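PDB 4M9Q: ARF-like GTPase from Chlamydomonas reinhardtii, which belongs to the ARF family of small P-loop GTPases and holds a magnesium ion and phosphoaminophosphonic acid-guanylate ester in its nucleotide pocket. Local coordinates for residues A[170-173]-A[174-177]. Sequence-based numbering, arbitrary orientation. Where two conformers were deposited one is given.
Sequences DREF and GRLD
One face of the Phe173 ring carries the side chain of Asp177, one helical turn further on. Asp177 CB stands 3.7 Å from the centroid of the Phe173 ring as a CH-pi contact, displaced toward the rim, and the carboxylate continues outward nearly parallel to the ring, the two planes 12° apart, with Asp177 CG 3.4 Å from Phe173 CZ. Both side chains point the same way because each swings CG anti to its own backbone N, a choice that lays flat group against flat group. The backbone of the same pair is joined by Asp177 N to Phe173 O, 2.9 Å.

On another side of the helix, Glu172 and Arg175, exposed and three residues apart, form a salt bridge, Glu172 OE2 to Arg175 NH2 at 2.6 Å, their planes 32° apart. Arg175 is poorly ordered, so this pair is probably not rigid. Helix 157-190 is kinked here: Gly174 N and Arg175 N lack the usual bonds to Asp170 O and Arg171 O, and the backbone departs from helical angles at Glu172. Arg175 N turns instead to Glu172 O, from above the carbonyl plane, while Leu176 N gives the same oxygen an almost straight bond (2.9 Å, 168° at the hydrogen). Leu176's branched aliphatic chain suits the buried side of the helix.

Asp177 OD2 also hydrogen-bonds His73 NE2, which probably helps fix the carboxylate's rotation beside the ring. A carboxylate gains little from an electron-rich ring face, so the attraction probably comes from the CB hydrogens, with His73 satisfying OD2, while the Glu172-Arg175 charges face the surface.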
ATOM      1  N   ASP A 170       4.636   4.946  13.853  1.00 41.48           N
ATOM      2  CA  ASP A 170       4.569   5.530  15.166  1.00 45.46           C
ATOM      3  C   ASP A 170       5.939   5.705  15.796  1.00 49.32           C
ATOM      4  O   ASP A 170       6.220   6.733  16.330  1.00 49.46           O
ATOM      5  CB  ASP A 170       3.716   4.681  16.092  1.00 46.64           C
ATOM      6  CG  ASP A 170       3.675   5.251  17.503  1.00 48.32           C
ATOM      7  OD1 ASP A 170       3.196   6.398  17.661  1.00 50.87           O
ATOM      8  OD2 ASP A 170       4.135   4.577  18.430  1.00 47.31           O
ATOM      9  N   ARG A 171       6.749   4.658  15.719  0.50 51.25           N
ATOM     10  CA  ARG A 171       8.121   4.661  16.199  0.50 54.70           C
ATOM     11  C   ARG A 171       8.982   5.800  15.607  0.50 55.72           C
ATOM     12  O   ARG A 171       9.878   6.272  16.285  0.50 57.35           O
ATOM     13  CB  ARG A 171       8.745   3.281  15.911  0.50 57.19           C
ATOM     14  CG  ARG A 171       8.635   2.231  17.036  0.50 61.32           C
ATOM     15  CD  ARG A 171       7.228   2.040  17.614  0.50 62.56           C
ATOM     16  NE  ARG A 171       6.685   0.686  17.443  0.50 64.31           N
ATOM     17  CZ  ARG A 171       7.252  -0.292  16.724  0.50 63.07           C
ATOM     18  NH1 ARG A 171       8.404  -0.090  16.098  0.50 64.86           N
ATOM     19  NH2 ARG A 171       6.667  -1.478  16.627  0.50 58.85           N
ATOM     20  N   GLU A 172       8.716   6.243  14.368  1.00 54.73           N
ATOM     21  CA  GLU A 172       9.493   7.345  13.706  1.00 57.86           C
ATOM     22  C   GLU A 172       8.685   8.613  13.511  1.00 58.95           C
ATOM     23  O   GLU A 172       9.111   9.523  12.794  1.00 62.76           O
ATOM     24  CB  GLU A 172      10.019   6.915  12.328  1.00 59.95           C
ATOM     25  CG  GLU A 172      10.748   5.560  12.288  1.00 67.02           C
ATOM     26  CD  GLU A 172      12.099   5.512  13.024  1.00 71.02           C
ATOM     27  OE1 GLU A 172      12.540   4.378  13.347  1.00 75.75           O
ATOM     28  OE2 GLU A 172      12.723   6.582  13.273  1.00 74.25           O
ATOM     29  N   PHE A 173       7.514   8.698  14.127  1.00 56.43           N
ATOM     30  CA  PHE A 173       6.570   9.736  13.727  1.00 57.25           C
ATOM     31  C   PHE A 173       7.142  11.130  13.906  1.00 61.56           C
ATOM     32  O   PHE A 173       6.825  12.040  13.120  1.00 58.85           O
ATOM     33  CB  PHE A 173       5.283   9.623  14.522  1.00 55.56           C
ATOM     34  CG  PHE A 173       4.173  10.487  14.012  1.00 54.58           C
ATOM     35  CD1 PHE A 173       3.383  10.062  12.963  1.00 49.67           C
ATOM     36  CD2 PHE A 173       3.910  11.738  14.592  1.00 57.06           C
ATOM     37  CE1 PHE A 173       2.359  10.855  12.496  1.00 50.50           C
ATOM     38  CE2 PHE A 173       2.863  12.530  14.142  1.00 54.60           C
ATOM     39  CZ  PHE A 173       2.083  12.081  13.097  1.00 52.61           C
ATOM     40  N   GLY A 174       7.960  11.286  14.948  1.00 66.11           N
ATOM     41  CA  GLY A 174       8.553  12.585  15.298  1.00 74.15           C
ATOM     42  C   GLY A 174       9.429  13.189  14.208  1.00 77.18           C
ATOM     43  O   GLY A 174       9.470  14.409  14.040  1.00 79.81           O
ATOM     44  N   ARG A 175      10.113  12.328  13.463  1.00 78.74           N
ATOM     45  CA  ARG A 175      10.947  12.753  12.343  1.00 83.67           C
ATOM     46  C   ARG A 175      10.173  12.721  11.042  1.00 76.47           C
ATOM     47  O   ARG A 175      10.282  13.621  10.225  1.00 80.19           O
ATOM     48  CB  ARG A 175      12.171  11.842  12.236  1.00 94.96           C
ATOM     49  CG  ARG A 175      13.224  12.167  13.288  1.00113.33           C
ATOM     50  CD  ARG A 175      14.326  11.124  13.382  1.00125.72           C
ATOM     51  NE  ARG A 175      13.872   9.874  14.004  1.00131.81           N
ATOM     52  CZ  ARG A 175      14.673   8.962  14.561  1.00139.13           C
ATOM     53  NH1 ARG A 175      15.997   9.145  14.607  1.00141.91           N
ATOM     54  NH2 ARG A 175      14.146   7.854  15.085  1.00137.97           N
ATOM     55  N   LEU A 176       9.378  11.677  10.867  1.00 67.31           N
ATOM     56  CA  LEU A 176       8.674  11.430   9.617  1.00 62.53           C
ATOM     57  C   LEU A 176       7.575  12.453   9.281  1.00 61.25           C
ATOM     58  O   LEU A 176       7.421  12.871   8.119  1.00 58.65           O
ATOM     59  CB  LEU A 176       8.051  10.037   9.681  1.00 58.27           C
ATOM     60  CG  LEU A 176       7.677   9.357   8.376  1.00 56.44           C
ATOM     61  CD1 LEU A 176       8.758   9.537   7.321  1.00 58.31           C
ATOM     62  CD2 LEU A 176       7.458   7.886   8.663  1.00 55.14           C
ATOM     63  N   ASP A 177       6.789  12.837  10.284  1.00 59.29           N
ATOM     64  CA  ASP A 177       5.591  13.622  10.010  1.00 56.32           C
ATOM     65  C   ASP A 177       5.939  15.017   9.505  1.00 59.04           C
ATOM     66  O   ASP A 177       5.408  15.454   8.480  1.00 59.41           O
ATOM     67  CB  ASP A 177       4.663  13.668  11.215  1.00 55.80           C
ATOM     68  CG  ASP A 177       3.375  14.362  10.899  1.00 58.20           C
ATOM     69  OD1 ASP A 177       3.032  15.366  11.584  1.00 66.15           O
ATOM     70  OD2 ASP A 177       2.724  13.912   9.937  1.00 54.19           O
TER